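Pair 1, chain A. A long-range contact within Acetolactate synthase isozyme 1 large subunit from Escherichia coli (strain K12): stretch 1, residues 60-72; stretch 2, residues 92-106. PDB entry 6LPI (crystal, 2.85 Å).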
# COMPACT_ATOMS: atom_id res chain seq x y z
N GLU A 60 13.01 -10.57 -9.67
CA GLU A 60 11.73 -10.95 -9.09
C GLU A 60 11.11 -9.77 -8.34
O GLU A 60 9.88 -9.65 -8.30
CB GLU A 60 11.89 -12.18 -8.19
CG GLU A 60 12.24 -13.48 -8.95
CD GLU A 60 13.75 -13.69 -9.11
OE1 GLU A 60 14.51 -12.71 -8.90
OE2 GLU A 60 14.17 -14.83 -9.43
N GLN A 61 11.94 -8.84 -7.84
CA GLN A 61 11.38 -7.61 -7.30
C GLN A 61 10.57 -6.89 -8.37
O GLN A 61 9.45 -6.40 -8.11
CB GLN A 61 12.49 -6.69 -6.81
CG GLN A 61 11.98 -5.69 -5.80
CD GLN A 61 12.91 -4.55 -5.56
OE1 GLN A 61 12.68 -3.44 -6.05
NE2 GLN A 61 13.97 -4.79 -4.79
N GLY A 62 11.10 -6.86 -9.60
CA GLY A 62 10.35 -6.31 -10.72
C GLY A 62 9.05 -7.04 -10.99
O GLY A 62 8.02 -6.41 -11.21
N ALA A 63 9.09 -8.39 -10.99
CA ALA A 63 7.85 -9.16 -11.18
C ALA A 63 6.80 -8.76 -10.16
O ALA A 63 5.63 -8.54 -10.51
CB ALA A 63 8.13 -10.66 -11.04
N GLY A 64 7.22 -8.63 -8.90
CA GLY A 64 6.28 -8.26 -7.86
C GLY A 64 5.73 -6.86 -8.03
O GLY A 64 4.53 -6.63 -7.87
N PHE A 65 6.59 -5.90 -8.38
CA PHE A 65 6.08 -4.54 -8.53
C PHE A 65 5.21 -4.40 -9.79
O PHE A 65 4.29 -3.57 -9.80
CB PHE A 65 7.23 -3.54 -8.54
CG PHE A 65 7.73 -3.20 -7.17
CD1 PHE A 65 6.86 -2.76 -6.18
CD2 PHE A 65 9.08 -3.30 -6.87
CE1 PHE A 65 7.32 -2.44 -4.92
CE2 PHE A 65 9.55 -2.98 -5.59
CZ PHE A 65 8.67 -2.55 -4.62
N ILE A 66 5.46 -5.19 -10.83
CA ILE A 66 4.57 -5.20 -11.99
C ILE A 66 3.21 -5.76 -11.61
O ILE A 66 2.15 -5.22 -11.98
CB ILE A 66 5.19 -6.00 -13.15
CG1 ILE A 66 6.40 -5.28 -13.74
CG2 ILE A 66 4.17 -6.24 -14.25
CD1 ILE A 66 7.13 -6.16 -14.70
N ALA A 67 3.21 -6.88 -10.88
CA ALA A 67 1.97 -7.35 -10.29
C ALA A 67 1.32 -6.23 -9.47
O ALA A 67 0.10 -6.06 -9.50
CB ALA A 67 2.23 -8.59 -9.43
N GLN A 68 2.13 -5.46 -8.77
CA GLN A 68 1.60 -4.36 -7.98
C GLN A 68 0.94 -3.30 -8.86
O GLN A 68 -0.10 -2.76 -8.49
CB GLN A 68 2.68 -3.75 -7.12
CG GLN A 68 2.67 -4.31 -5.71
CD GLN A 68 3.00 -3.23 -4.68
OE1 GLN A 68 2.42 -2.13 -4.69
NE2 GLN A 68 3.97 -3.52 -3.83
N GLY A 69 1.56 -2.94 -9.99
CA GLY A 69 0.93 -1.96 -10.87
C GLY A 69 -0.40 -2.43 -11.41
O GLY A 69 -1.38 -1.67 -11.45
N MET A 70 -0.47 -3.70 -11.82
CA MET A 70 -1.76 -4.25 -12.21
C MET A 70 -2.76 -4.08 -11.07
O MET A 70 -3.79 -3.42 -11.23
CB MET A 70 -1.62 -5.72 -12.61
CG MET A 70 -0.69 -5.89 -13.79
SD MET A 70 -0.73 -7.51 -14.53
CE MET A 70 -2.39 -8.05 -14.09
N ALA A 71 -2.40 -4.60 -9.88
CA ALA A 71 -3.29 -4.60 -8.72
C ALA A 71 -3.69 -3.19 -8.29
O ALA A 71 -4.85 -2.95 -7.94
CB ALA A 71 -2.66 -5.35 -7.56
N ARG A 72 -2.76 -2.25 -8.31
CA ARG A 72 -3.11 -0.90 -7.92
C ARG A 72 -4.00 -0.22 -8.94
O ARG A 72 -4.70 0.73 -8.59
CB ARG A 72 -1.86 -0.07 -7.65
CG ARG A 72 -0.99 -0.64 -6.59
CD ARG A 72 -0.11 0.45 -6.10
NE ARG A 72 0.92 -0.00 -5.19
CZ ARG A 72 1.41 0.77 -4.22
NH1 ARG A 72 0.92 2.00 -4.06
NH2 ARG A 72 2.38 0.32 -3.42
N VAL A 92 10.88 -10.31 -1.64
CA VAL A 92 10.58 -9.75 -0.32
C VAL A 92 10.20 -8.27 -0.38
O VAL A 92 9.16 -7.86 0.16
CB VAL A 92 11.78 -9.97 0.62
CG1 VAL A 92 11.59 -9.21 1.91
CG2 VAL A 92 11.95 -11.46 0.88
N THR A 93 11.04 -7.42 -0.98
CA THR A 93 10.75 -5.99 -0.96
C THR A 93 9.40 -5.69 -1.61
O THR A 93 8.60 -4.92 -1.06
CB THR A 93 11.86 -5.21 -1.66
OG1 THR A 93 13.09 -5.45 -0.99
CG2 THR A 93 11.58 -3.73 -1.59
N ALA A 94 9.11 -6.33 -2.75
CA ALA A 94 7.84 -6.11 -3.44
C ALA A 94 6.66 -6.51 -2.58
O ALA A 94 5.64 -5.81 -2.54
CB ALA A 94 7.81 -6.92 -4.72
N ILE A 95 6.78 -7.66 -1.89
CA ILE A 95 5.71 -8.12 -1.01
C ILE A 95 5.54 -7.20 0.21
O ILE A 95 4.43 -6.76 0.49
CB ILE A 95 5.92 -9.63 -0.67
CG1 ILE A 95 5.23 -10.54 -1.67
CG2 ILE A 95 5.32 -9.97 0.67
CD1 ILE A 95 5.64 -10.44 -3.09
N ALA A 96 6.62 -6.82 0.89
CA ALA A 96 6.52 -5.92 2.04
C ALA A 96 5.93 -4.56 1.64
O ALA A 96 5.08 -3.99 2.35
CB ALA A 96 7.89 -5.73 2.69
N ASP A 97 6.37 -4.03 0.50
CA ASP A 97 5.74 -2.83 -0.02
C ASP A 97 4.26 -3.06 -0.22
O ASP A 97 3.44 -2.19 0.09
CB ASP A 97 6.40 -2.40 -1.33
CG ASP A 97 5.85 -1.08 -1.84
OD1 ASP A 97 6.29 -0.01 -1.35
OD2 ASP A 97 4.95 -1.10 -2.73
N ALA A 98 3.87 -4.23 -0.76
CA ALA A 98 2.44 -4.50 -0.91
C ALA A 98 1.73 -4.49 0.44
O ALA A 98 0.61 -3.98 0.55
CB ALA A 98 2.23 -5.85 -1.60
N ARG A 99 2.38 -5.02 1.48
CA ARG A 99 1.78 -5.08 2.81
C ARG A 99 1.52 -3.69 3.39
O ARG A 99 0.39 -3.38 3.79
CB ARG A 99 2.67 -5.88 3.75
CG ARG A 99 2.16 -5.91 5.18
CD ARG A 99 0.90 -6.70 5.27
NE ARG A 99 0.71 -7.16 6.63
CZ ARG A 99 -0.47 -7.50 7.15
NH1 ARG A 99 -1.56 -7.43 6.40
NH2 ARG A 99 -0.54 -7.89 8.40
N LEU A 100 2.54 -2.82 3.41
CA LEU A 100 2.28 -1.58 4.14
C LEU A 100 1.36 -0.62 3.40
O LEU A 100 0.73 0.24 4.06
CB LEU A 100 3.58 -0.84 4.45
CG LEU A 100 4.80 -1.53 5.05
CD1 LEU A 100 5.85 -0.47 5.36
CD2 LEU A 100 4.50 -2.35 6.24
N ASP A 101 1.18 -0.76 2.08
CA ASP A 101 0.27 0.11 1.34
C ASP A 101 -1.09 -0.55 1.09
O ASP A 101 -1.99 0.11 0.55
CB ASP A 101 0.89 0.53 0.01
CG ASP A 101 1.93 1.65 0.16
OD1 ASP A 101 3.03 1.57 -0.44
OD2 ASP A 101 1.68 2.56 0.96
N SER A 102 -1.27 -1.79 1.56
CA SER A 102 -2.53 -2.53 1.54
C SER A 102 -3.04 -2.85 0.14
O SER A 102 -4.14 -2.43 -0.23
CB SER A 102 -3.61 -1.77 2.33
OG SER A 102 -3.19 -1.45 3.65
N ILE A 103 -2.25 -3.60 -0.62
CA ILE A 103 -2.54 -3.97 -2.01
C ILE A 103 -2.78 -5.47 -2.14
O ILE A 103 -2.06 -6.27 -1.52
CB ILE A 103 -1.41 -3.52 -2.94
CG1 ILE A 103 -1.17 -2.03 -2.77
CG2 ILE A 103 -1.70 -3.86 -4.38
CD1 ILE A 103 0.22 -1.74 -2.42
N PRO A 104 -3.80 -5.90 -2.92
CA PRO A 104 -4.06 -7.34 -3.08
C PRO A 104 -3.10 -7.99 -4.06
O PRO A 104 -3.22 -7.86 -5.27
CB PRO A 104 -5.50 -7.37 -3.60
CG PRO A 104 -5.64 -6.06 -4.33
CD PRO A 104 -4.82 -5.07 -3.58
N LEU A 105 -2.14 -8.72 -3.53
CA LEU A 105 -1.22 -9.49 -4.33
C LEU A 105 -1.31 -10.95 -3.91
O LEU A 105 -1.43 -11.26 -2.72
CB LEU A 105 0.21 -8.94 -4.10
CG LEU A 105 1.22 -8.84 -5.23
CD1 LEU A 105 0.72 -7.80 -6.22
CD2 LEU A 105 2.59 -8.46 -4.67
N ILE A 106 -1.28 -11.86 -4.88
CA ILE A 106 -1.00 -13.27 -4.62
C ILE A 106 0.37 -13.55 -5.20
O ILE A 106 0.63 -13.29 -6.38
CB ILE A 106 -2.06 -14.21 -5.20
CG1 ILE A 106 -3.27 -14.31 -4.27
CG2 ILE A 106 -1.49 -15.59 -5.41
CD1 ILE A 106 -4.24 -13.23 -4.39

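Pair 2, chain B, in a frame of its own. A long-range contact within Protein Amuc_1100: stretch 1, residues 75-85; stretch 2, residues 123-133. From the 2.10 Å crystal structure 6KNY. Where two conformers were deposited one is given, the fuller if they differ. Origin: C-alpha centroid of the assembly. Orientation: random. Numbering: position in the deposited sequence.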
# COMPACT_ATOMS: atom_id res chain seq x y z
N ASN B 75 9.87 10.48 -9.10
CA ASN B 75 10.44 11.34 -8.07
C ASN B 75 9.68 11.19 -6.76
O ASN B 75 10.27 11.19 -5.68
CB ASN B 75 10.45 12.78 -8.59
CG ASN B 75 10.45 13.82 -7.49
OD1 ASN B 75 11.47 14.06 -6.85
ND2 ASN B 75 9.30 14.45 -7.27
N GLU B 76 8.35 11.02 -6.83
CA GLU B 76 7.58 10.76 -5.62
C GLU B 76 7.93 9.39 -5.03
O GLU B 76 8.05 9.24 -3.80
CB GLU B 76 6.08 10.84 -5.92
CG GLU B 76 5.20 10.75 -4.68
CD GLU B 76 3.71 10.81 -5.02
OE1 GLU B 76 3.31 10.31 -6.10
OE2 GLU B 76 2.94 11.36 -4.21
N LEU B 77 8.11 8.39 -5.89
CA LEU B 77 8.49 7.06 -5.42
C LEU B 77 9.82 7.08 -4.65
O LEU B 77 9.94 6.50 -3.56
CB LEU B 77 8.58 6.10 -6.61
CG LEU B 77 9.20 4.71 -6.35
CD1 LEU B 77 8.39 3.91 -5.30
CD2 LEU B 77 9.37 3.93 -7.65
N LYS B 78 10.82 7.74 -5.23
CA LYS B 78 12.13 7.84 -4.61
C LYS B 78 12.06 8.55 -3.27
O LYS B 78 12.67 8.12 -2.29
CB LYS B 78 13.11 8.56 -5.54
CG LYS B 78 13.97 7.64 -6.38
CD LYS B 78 14.27 8.24 -7.75
CE LYS B 78 14.68 7.17 -8.74
NZ LYS B 78 16.16 7.04 -8.83
N THR B 79 11.31 9.65 -3.23
CA THR B 79 11.16 10.43 -2.01
C THR B 79 10.51 9.59 -0.91
O THR B 79 10.98 9.55 0.23
CB THR B 79 10.32 11.68 -2.28
OG1 THR B 79 10.97 12.49 -3.26
CG2 THR B 79 10.09 12.47 -0.99
N PHE B 80 9.40 8.92 -1.25
CA PHE B 80 8.72 8.06 -0.28
C PHE B 80 9.65 6.97 0.22
O PHE B 80 9.67 6.65 1.41
CB PHE B 80 7.47 7.45 -0.92
CG PHE B 80 6.30 8.40 -1.02
CD1 PHE B 80 6.31 9.62 -0.34
CD2 PHE B 80 5.19 8.08 -1.79
CE1 PHE B 80 5.24 10.49 -0.44
CE2 PHE B 80 4.10 8.96 -1.88
CZ PHE B 80 4.13 10.16 -1.21
N ARG B 81 10.42 6.37 -0.69
CA ARG B 81 11.32 5.29 -0.30
C ARG B 81 12.38 5.79 0.67
O ARG B 81 12.63 5.16 1.71
CB ARG B 81 11.98 4.68 -1.54
CG ARG B 81 13.18 3.78 -1.21
CD ARG B 81 13.53 2.84 -2.34
NE ARG B 81 14.67 1.99 -2.02
CZ ARG B 81 15.94 2.39 -2.09
NH1 ARG B 81 16.24 3.62 -2.47
NH2 ARG B 81 16.92 1.54 -1.77
N ASP B 82 12.98 6.93 0.37
CA ASP B 82 14.04 7.46 1.23
C ASP B 82 13.49 7.84 2.60
O ASP B 82 14.16 7.63 3.62
CB ASP B 82 14.70 8.64 0.52
CG ASP B 82 15.50 8.20 -0.69
OD1 ASP B 82 15.19 7.14 -1.27
OD2 ASP B 82 16.48 8.89 -1.03
N SER B 83 12.27 8.36 2.65
CA SER B 83 11.65 8.67 3.95
C SER B 83 11.35 7.40 4.73
O SER B 83 11.57 7.34 5.95
CB SER B 83 10.38 9.49 3.76
OG SER B 83 10.72 10.85 3.60
N LEU B 84 10.84 6.37 4.05
CA LEU B 84 10.51 5.12 4.73
C LEU B 84 11.76 4.47 5.31
O LEU B 84 11.77 4.07 6.48
CB LEU B 84 9.81 4.16 3.76
CG LEU B 84 9.57 2.75 4.31
CD1 LEU B 84 8.69 2.83 5.55
CD2 LEU B 84 8.97 1.81 3.25
N ILE B 85 12.82 4.38 4.52
CA ILE B 85 14.08 3.81 5.01
C ILE B 85 14.56 4.57 6.24
O ILE B 85 14.92 3.98 7.26
CB ILE B 85 15.14 3.83 3.90
CG1 ILE B 85 14.77 2.81 2.82
CG2 ILE B 85 16.55 3.61 4.50
CD1 ILE B 85 15.60 2.95 1.56
N GLU B 123 -2.10 4.59 -6.38
CA GLU B 123 -1.70 3.35 -5.71
C GLU B 123 -0.48 3.57 -4.83
O GLU B 123 -0.41 3.07 -3.71
CB GLU B 123 -1.42 2.26 -6.75
CG GLU B 123 -1.31 0.90 -6.10
CD GLU B 123 -1.15 -0.23 -7.10
OE1 GLU B 123 -0.63 0.02 -8.21
OE2 GLU B 123 -1.53 -1.36 -6.75
N LEU B 124 0.50 4.33 -5.33
CA LEU B 124 1.68 4.65 -4.53
C LEU B 124 1.31 5.44 -3.28
O LEU B 124 1.84 5.17 -2.20
CB LEU B 124 2.68 5.41 -5.40
CG LEU B 124 3.89 6.04 -4.70
CD1 LEU B 124 4.64 5.02 -3.82
CD2 LEU B 124 4.83 6.71 -5.72
N LYS B 125 0.42 6.44 -3.41
CA LYS B 125 0.07 7.22 -2.23
C LYS B 125 -0.64 6.37 -1.19
O LYS B 125 -0.39 6.51 0.02
CB LYS B 125 -0.80 8.43 -2.61
CG LYS B 125 0.00 9.56 -3.26
CD LYS B 125 0.20 10.81 -2.35
CE LYS B 125 0.77 12.05 -3.07
NZ LYS B 125 1.99 12.68 -2.45
N ALA B 126 -1.52 5.46 -1.63
CA ALA B 126 -2.23 4.59 -0.69
C ALA B 126 -1.28 3.61 -0.00
O ALA B 126 -1.34 3.41 1.22
CB ALA B 126 -3.35 3.84 -1.42
N ILE B 127 -0.41 2.96 -0.78
CA ILE B 127 0.54 2.01 -0.20
C ILE B 127 1.51 2.72 0.73
O ILE B 127 1.78 2.27 1.85
CB ILE B 127 1.28 1.23 -1.32
CG1 ILE B 127 0.30 0.35 -2.11
CG2 ILE B 127 2.43 0.37 -0.71
CD1 ILE B 127 0.91 -0.34 -3.35
N ASN B 128 2.03 3.88 0.29
CA ASN B 128 2.89 4.68 1.15
C ASN B 128 2.24 4.98 2.49
O ASN B 128 2.88 4.90 3.54
CB ASN B 128 3.28 6.00 0.48
CG ASN B 128 4.22 6.82 1.36
OD1 ASN B 128 5.35 6.40 1.63
ND2 ASN B 128 3.74 7.94 1.86
N SER B 129 0.97 5.37 2.46
CA SER B 129 0.27 5.69 3.70
C SER B 129 0.11 4.46 4.58
O SER B 129 0.31 4.51 5.80
CB SER B 129 -1.08 6.32 3.40
OG SER B 129 -1.82 6.50 4.59
N LEU B 130 -0.27 3.33 3.97
CA LEU B 130 -0.43 2.07 4.70
C LEU B 130 0.87 1.63 5.37
O LEU B 130 0.90 1.35 6.57
CB LEU B 130 -0.91 0.96 3.75
CG LEU B 130 -1.01 -0.45 4.36
CD1 LEU B 130 -1.84 -0.44 5.65
CD2 LEU B 130 -1.59 -1.44 3.36
N VAL B 131 1.95 1.53 4.60
CA VAL B 131 3.19 1.03 5.18
C VAL B 131 3.66 1.95 6.31
O VAL B 131 4.16 1.49 7.34
CB VAL B 131 4.25 0.85 4.09
CG1 VAL B 131 5.59 0.46 4.71
CG2 VAL B 131 3.79 -0.24 3.13
N ASN B 132 3.45 3.26 6.15
CA ASN B 132 3.88 4.20 7.19
C ASN B 132 3.10 4.02 8.48
O ASN B 132 3.69 4.09 9.58
CB ASN B 132 3.78 5.64 6.67
CG ASN B 132 5.00 6.04 5.88
OD1 ASN B 132 6.10 6.17 6.44
ND2 ASN B 132 4.85 6.19 4.58
N LYS B 133 1.80 3.75 8.40
CA LYS B 133 1.06 3.37 9.60
C LYS B 133 1.59 2.06 10.20
O LYS B 133 1.68 1.92 11.42
CB LYS B 133 -0.44 3.27 9.30
O HOH W 1 7.53 7.24 2.97

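The sharpest difference lies where G64(A) matches E76(B). In pair 1 this position has no side chain, and the helices meet almost backbone to side chain: G64(A) CA lies 3.7 Å from A94(A) CB, and a CB modelled ideally on the glycine would fall 2.5 Å from that same A94(A) CB, a clash. In pair 2 the position carries a glutamate, which reaches across to a lysine, and the helices stand farther apart. Their axes approach to 10.9 Å, against 8.0 Å in pair 1.

The shared geometry is nonetheless clear. Each pair sets two helices side by side, running the same way, at 28° in pair 1 and 4° in pair 2, and the central residues superpose with an RMSD of 0.9 Å.

A94(A) matches L124(B), and the residues suit their gaps. The small methyl of A94(A) lets the backbones close in, and its CA sits over a face of the F65(A) ring, 4.1 Å from the centroid. L124(B) instead spans a wider space: its CD2 lies 3.9 Å from L77(B) CB, the residue matching F65(A), and its CD1 lies 3.7 Å from F80(B) CD2.

Q68(A) matches F80(B), and here polar and aromatic solutions diverge. The amide of Q68(A) donates from NE2 to A94(A) O at 3.1 Å and to D97(A) OD2 at 2.8 Å, while its OE1 accepts from R72(A) NE at 2.7 Å. A glutamine suits this place because one group both donates and accepts. F80(B) fills its place with a flat ring, one face covered by N128(B), whose OD1 is 3.5 Å from F80(B) CG. Water 1 joins the helices as well, donating to F80(B) O and N128(B) OD1, each at 2.7 Å.

One turn on, R72(A) matches L84(B). The arginine's NH2 forms salt bridges with D97(A) OD2 at 3.0 Å and D101(A) OD1 at 3.3 Å, and I103(A) CD1 covers one face of its guanidinium. D101(A) matches V131(B), so charge meets charge in pair 1 and hydrocarbon meets hydrocarbon in pair 2, with L84(B) CD2 3.9 Å from V131(B) CG1. The charged link of pair 2 lies a helical turn or more earlier, between E76(B) OE2 and K125(B) NZ; its modelled 2.4 Å is very short, and the position of OE2 is uncertain.

Pair 1 also gains from the chain beyond its second helix, where L105(A) CD1 packs 3.6 Å from A67(A) CB and I103(A) CG2 lies 3.6 Å from A71(A) CB.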